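Side-chain contacts in lysin (Bacillus phage PBC5, PDB 6ILU), which probably binds the peptidoglycan of the host Bacillus cell wall through this SH3b-type domain and so targets the phage endolysin to its substrate: residues Asn26-Pro31 with Lys58-Leu63; Val122-Gly125 with Trp129-Glu132. All coordinates share one frame; numbering follows the deposited sequence.

Contact 1 of 2, residues Asn26-Pro31 with Lys58-Leu63; sequences NLYERP and KDMICL
M60 lays its thioether end against Y28 and P31. Its methyl carbon CE comes within 3.7 Å of Y28 CD2 and also lies near CB of the same tyrosine. CE meets the ring obliquely, and the two side chains cross at about a right angle. The chain of M60 is extended as far as SD and then bends (chi3 88°), which turns CE toward the tyrosine. M60 SD itself sits 3.8 Å from CB of the P31 ring and at a similar distance from the proline carbonyl O. M60 is buried; W69 and Y71 of strand 69-71 touch it as well. The contact lies in the N-terminal part of this all-beta SH3b module, probably one of two SH3-like units. It packs the end of strand 25-29 and the turn after it over strand 60-62. The two strands are not bridged to each other; L27 and Y28 make backbone bonds to strand 35-40 and to W69, respectively. At the far end L27 CD2 and L63 CD1 meet loosely at 4.3 Å, and both leucines also rest on I40. Beyond P31, a water donates to P31 O and to K58 O, each at 2.8 Å.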
loop_
_atom_site.group_PDB
_atom_site.type_symbol
_atom_site.label_atom_id
_atom_site.label_comp_id
_atom_site.label_asym_id
_atom_site.label_seq_id
_atom_site.Cartn_x
_atom_site.Cartn_y
_atom_site.Cartn_z
ATOM N N ASN A 26 -2.115 -7.051 17.466
ATOM C CA ASN A 26 -1.797 -5.750 18.060
ATOM C C ASN A 26 -1.698 -4.628 17.045
ATOM O O ASN A 26 -1.264 -4.831 15.910
ATOM C CB ASN A 26 -0.490 -5.813 18.839
ATOM C CG ASN A 26 -0.554 -6.812 19.967
ATOM O OD1 ASN A 26 -1.536 -6.865 20.686
ATOM N ND2 ASN A 26 0.458 -7.658 20.076
ATOM N N LEU A 27 -2.157 -3.456 17.484
ATOM C CA LEU A 27 -2.022 -2.213 16.730
ATOM C C LEU A 27 -1.054 -1.314 17.475
ATOM O O LEU A 27 -0.983 -1.358 18.719
ATOM C CB LEU A 27 -3.359 -1.474 16.566
ATOM C CG LEU A 27 -4.453 -2.211 15.811
ATOM C CD1 LEU A 27 -5.728 -1.391 15.763
ATOM C CD2 LEU A 27 -3.986 -2.609 14.401
ATOM N N TYR A 28 -0.382 -0.458 16.702
ATOM C CA TYR A 28 0.731 0.336 17.181
ATOM C C TYR A 28 0.706 1.745 16.629
ATOM O O TYR A 28 0.098 2.030 15.567
ATOM C CB TYR A 28 2.061 -0.287 16.744
ATOM C CG TYR A 28 2.329 -1.658 17.314
ATOM C CD1 TYR A 28 2.965 -1.803 18.535
ATOM C CD2 TYR A 28 1.931 -2.796 16.626
ATOM C CE1 TYR A 28 3.221 -3.079 19.072
ATOM C CE2 TYR A 28 2.148 -4.077 17.178
ATOM C CZ TYR A 28 2.812 -4.193 18.379
ATOM O OH TYR A 28 3.050 -5.443 18.913
ATOM N N GLU A 29 1.394 2.643 17.330
ATOM C CA GLU A 29 1.812 3.898 16.692
ATOM C C GLU A 29 3.339 3.864 16.505
ATOM O O GLU A 29 4.015 2.957 17.030
ATOM C CB GLU A 29 1.376 5.118 17.522
ATOM C CG GLU A 29 1.924 5.138 18.897
ATOM C CD GLU A 29 1.370 6.309 19.715
ATOM O OE1 GLU A 29 1.685 7.459 19.385
ATOM O OE2 GLU A 29 0.629 6.075 20.688
ATOM N N ARG A 30 3.876 4.807 15.710
ATOM C CA ARG A 30 5.341 4.977 15.541
ATOM C C ARG A 30 5.992 3.755 14.865
ATOM O O ARG A 30 6.751 2.983 15.474
ATOM C CB ARG A 30 6.043 5.267 16.904
ATOM C CG ARG A 30 7.455 5.843 16.690
ATOM C CD ARG A 30 8.122 6.332 17.960
ATOM N NE ARG A 30 8.464 5.175 18.798
ATOM C CZ ARG A 30 9.023 5.272 19.999
ATOM N NH1 ARG A 30 9.312 6.471 20.526
ATOM N NH2 ARG A 30 9.307 4.164 20.693
ATOM N N PRO A 31 5.764 3.601 13.563
ATOM C CA PRO A 31 6.106 2.298 12.958
ATOM C C PRO A 31 7.595 2.013 12.875
ATOM O O PRO A 31 7.954 0.842 12.819
ATOM C CB PRO A 31 5.462 2.383 11.556
ATOM C CG PRO A 31 5.268 3.836 11.333
ATOM C CD PRO A 31 4.942 4.443 12.675
ATOM N N LYS A 58 9.922 -6.161 9.464
ATOM C CA LYS A 58 9.646 -4.840 10.035
ATOM C C LYS A 58 8.603 -4.072 9.237
ATOM O O LYS A 58 8.195 -2.979 9.658
ATOM C CB LYS A 58 10.921 -3.976 10.121
ATOM C CG LYS A 58 11.995 -4.574 11.035
ATOM C CD LYS A 58 13.224 -3.700 11.134
ATOM C CE LYS A 58 14.420 -4.457 11.719
ATOM N NZ LYS A 58 14.167 -5.027 13.083
ATOM N N ASP A 59 8.155 -4.628 8.113
ATOM C CA ASP A 59 7.069 -3.996 7.345
ATOM C C ASP A 59 5.797 -3.897 8.176
ATOM O O ASP A 59 5.406 -4.883 8.860
ATOM C CB ASP A 59 6.731 -4.772 6.059
ATOM C CG ASP A 59 7.800 -4.672 4.988
ATOM O OD1 ASP A 59 8.658 -3.785 5.042
ATOM O OD2 ASP A 59 7.788 -5.508 4.051
ATOM N N MET A 60 5.156 -2.719 8.082
ATOM C CA MET A 60 3.851 -2.495 8.718
ATOM C C MET A 60 2.811 -1.915 7.767
ATOM O O MET A 60 3.159 -1.250 6.748
ATOM C CB MET A 60 4.003 -1.560 9.942
ATOM C CG MET A 60 4.962 -2.178 10.962
ATOM S SD MET A 60 4.983 -1.298 12.511
ATOM C CE MET A 60 3.641 -2.124 13.396
ATOM N N ILE A 61 1.529 -2.142 8.084
ATOM C CA ILE A 61 0.438 -1.587 7.290
ATOM C C ILE A 61 -0.453 -0.786 8.221
ATOM O O ILE A 61 -0.585 -1.112 9.385
ATOM C CB ILE A 61 -0.419 -2.673 6.598
ATOM C CG1 ILE A 61 -0.711 -3.841 7.561
ATOM C CG2 ILE A 61 0.277 -3.203 5.313
ATOM C CD1 ILE A 61 -1.787 -4.815 7.001
ATOM N N CYS A 62 -1.024 0.300 7.686
ATOM C CA CYS A 62 -1.839 1.205 8.476
ATOM C C CYS A 62 -3.309 0.941 8.169
ATOM O O CYS A 62 -3.737 1.069 7.003
ATOM C CB CYS A 62 -1.481 2.638 8.133
ATOM S SG CYS A 62 -2.346 3.735 9.350
ATOM N N LEU A 63 -4.085 0.577 9.187
ATOM C CA LEU A 63 -5.516 0.290 8.982
ATOM C C LEU A 63 -6.428 1.487 9.254
ATOM O O LEU A 63 -7.646 1.355 9.268
ATOM C CB LEU A 63 -5.955 -0.900 9.876
ATOM C CG LEU A 63 -5.090 -2.140 9.651
ATOM C CD1 LEU A 63 -5.609 -3.288 10.506
ATOM C CD2 LEU A 63 -5.049 -2.542 8.155
HETATM O O HOH W 1 8.903 -1.745 12.094
#

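Contact 2 of 2, residues Val122-Gly125 with Trp129-Glu132; sequences VDIG and WIKE. With SO4 (sulfate ion), chain C; EDO (1,2-ethanediol), chain H.
D123 CB sits almost exactly over the indole of W129, 3.6 Å from the centroid of the W129 six-membered ring and 6° off its normal, a CH-pi contact over the face. The carboxylate continues across the indole because chi1 (-177°) swings CG to the side opposite the backbone N. Its plane is stacked on the ring plane with 26° between them. W129 NE1 has its own partner, N127 OD1, in the connecting loop. D123 OD1 accepts from G125 N at 2.9 Å, from above the carboxylate plane, and this closes an Asx turn. OD1 also takes the N-H of R128, so the aspartate ties both ends of the loop. D123 OD2 receives a hydrogen bond from O1 of a 1,2-ethanediol at 2.6 Å. This molecule, probably from the crystallisation liquor, is also bound by the backbone N of G126 and N127. The two segments form a beta hairpin in the C-terminal part of the chain, probably the second of two SH3-like units. D123 and W129 are its non-hydrogen-bonded antiparallel pair. V122 and I130 are the hydrogen-bonded pair: V122 N to I130 O and I130 N to V122 O, each 2.9 Å. V122 and I130 turn to the opposite face from D123 and W129, where both pack on V135. Next to them, I124 CD1 touches I130 CD1 at 3.9 Å. E132 lies alongside V122, and its OE2 forms a salt bridge with R117 NE of strand 116-118, on the far side of strand 121-123. K131 points away from the hairpin partner. Its extended chain carries K131 NZ to sulfate O1 at 2.7 Å, with a weak bond to O3. The sulfate, probably from the crystallisation liquor, is also hydrogen-bonded by Y95, N93 and H134.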
loop_
_atom_site.group_PDB
_atom_site.type_symbol
_atom_site.label_atom_id
_atom_site.label_comp_id
_atom_site.label_asym_id
_atom_site.label_seq_id
_atom_site.Cartn_x
_atom_site.Cartn_y
_atom_site.Cartn_z
ATOM N N VAL A 122 0.821 7.470 -6.933
ATOM C CA VAL A 122 0.926 6.136 -6.324
ATOM C C VAL A 122 2.340 5.603 -6.471
ATOM O O VAL A 122 2.991 5.780 -7.508
ATOM C CB VAL A 122 -0.129 5.171 -6.947
ATOM C CG1 VAL A 122 -0.010 5.034 -8.529
ATOM C CG2 VAL A 122 -0.069 3.769 -6.279
ATOM N N ASP A 123 2.849 5.030 -5.374
ATOM C CA ASP A 123 4.161 4.416 -5.349
ATOM C C ASP A 123 3.999 2.985 -5.821
ATOM O O ASP A 123 3.285 2.199 -5.176
ATOM C CB ASP A 123 4.743 4.506 -3.904
ATOM C CG ASP A 123 6.152 3.963 -3.778
ATOM O OD1 ASP A 123 6.749 3.531 -4.785
ATOM O OD2 ASP A 123 6.656 3.938 -2.626
ATOM N N ILE A 124 4.669 2.617 -6.915
ATOM C CA ILE A 124 4.592 1.241 -7.394
ATOM C C ILE A 124 5.710 0.347 -6.841
ATOM O O ILE A 124 5.901 -0.789 -7.294
ATOM C CB ILE A 124 4.641 1.178 -8.951
ATOM C CG1 ILE A 124 5.887 1.922 -9.466
ATOM C CG2 ILE A 124 3.357 1.771 -9.481
ATOM C CD1 ILE A 124 6.264 1.595 -10.988
ATOM N N GLY A 125 6.437 0.861 -5.852
ATOM C CA GLY A 125 7.502 0.123 -5.199
ATOM C C GLY A 125 8.850 0.601 -5.674
ATOM O O GLY A 125 8.988 1.046 -6.822
ATOM N N TRP A 129 7.055 6.967 -8.043
ATOM C CA TRP A 129 5.714 7.578 -7.870
ATOM C C TRP A 129 5.171 8.010 -9.227
ATOM O O TRP A 129 5.826 8.784 -9.950
ATOM C CB TRP A 129 5.787 8.769 -6.939
ATOM C CG TRP A 129 6.197 8.362 -5.562
ATOM C CD1 TRP A 129 7.487 8.099 -5.110
ATOM C CD2 TRP A 129 5.333 8.215 -4.428
ATOM N NE1 TRP A 129 7.451 7.771 -3.761
ATOM C CE2 TRP A 129 6.146 7.866 -3.322
ATOM C CE3 TRP A 129 3.943 8.350 -4.243
ATOM C CZ2 TRP A 129 5.613 7.645 -2.043
ATOM C CZ3 TRP A 129 3.408 8.118 -2.958
ATOM C CH2 TRP A 129 4.254 7.779 -1.882
ATOM N N ILE A 130 3.978 7.525 -9.550
ATOM C CA ILE A 130 3.284 7.831 -10.835
ATOM C C ILE A 130 1.998 8.601 -10.585
ATOM O O ILE A 130 1.261 8.312 -9.643
ATOM C CB ILE A 130 2.962 6.498 -11.571
ATOM C CG1 ILE A 130 4.284 5.778 -11.893
ATOM C CG2 ILE A 130 2.058 6.727 -12.843
ATOM C CD1 ILE A 130 4.159 4.397 -12.631
ATOM N N LYS A 131 1.689 9.555 -11.444
ATOM C CA LYS A 131 0.427 10.270 -11.316
ATOM C C LYS A 131 -0.727 9.300 -11.498
ATOM O O LYS A 131 -0.733 8.509 -12.469
ATOM C CB LYS A 131 0.305 11.358 -12.380
ATOM C CG LYS A 131 1.233 12.532 -12.165
ATOM C CD LYS A 131 1.077 13.572 -13.265
ATOM C CE LYS A 131 2.212 14.590 -13.244
ATOM N NZ LYS A 131 2.089 15.472 -14.440
ATOM N N GLU A 132 -1.727 9.387 -10.629
ATOM C CA GLU A 132 -2.807 8.399 -10.703
ATOM C C GLU A 132 -3.609 8.525 -11.988
ATOM O O GLU A 132 -4.275 7.557 -12.380
ATOM C CB GLU A 132 -3.752 8.519 -9.501
ATOM C CG GLU A 132 -3.012 8.110 -8.196
ATOM C CD GLU A 132 -3.904 7.942 -6.977
ATOM O OE1 GLU A 132 -5.143 8.108 -7.079
ATOM O OE2 GLU A 132 -3.321 7.644 -5.903
HETATM S S SO4 C . 3.558 13.202 -16.351
HETATM O O1 SO4 C . 4.148 14.376 -15.732
HETATM O O2 SO4 C . 3.629 12.018 -15.505
HETATM O O3 SO4 C . 2.155 13.587 -16.605
HETATM O O4 SO4 C . 4.257 12.938 -17.594
HETATM C C1 EDO H . 8.224 1.479 -1.162
HETATM O O1 EDO H . 8.610 2.242 -2.311
HETATM C C2 EDO H . 9.256 0.401 -0.844
HETATM O O2 EDO H . 9.770 -0.213 -2.031
#

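In the fold
Contact 1 closes before contact 2 opens along the chain. Their centres are 21 Å apart, on opposite sides of the chain's centre, and their nearest atoms stay about 11 Å apart. Contact 1 joins the two-stranded sheet of 25-29 and 35-40 to strand 60-62 of the large curled sheet. Contact 2 lies within the three-stranded sheet 116-118, 121-123, 129-131. The long strand 75-84 lies between the contacts in sequence. It pairs with 13-17 and also with 112-113 and 135-138, and so connects the two parts of the chain through its pairings. Each contact probably falls in a different SH3-like unit, consistent with a tandem cell-wall-binding module.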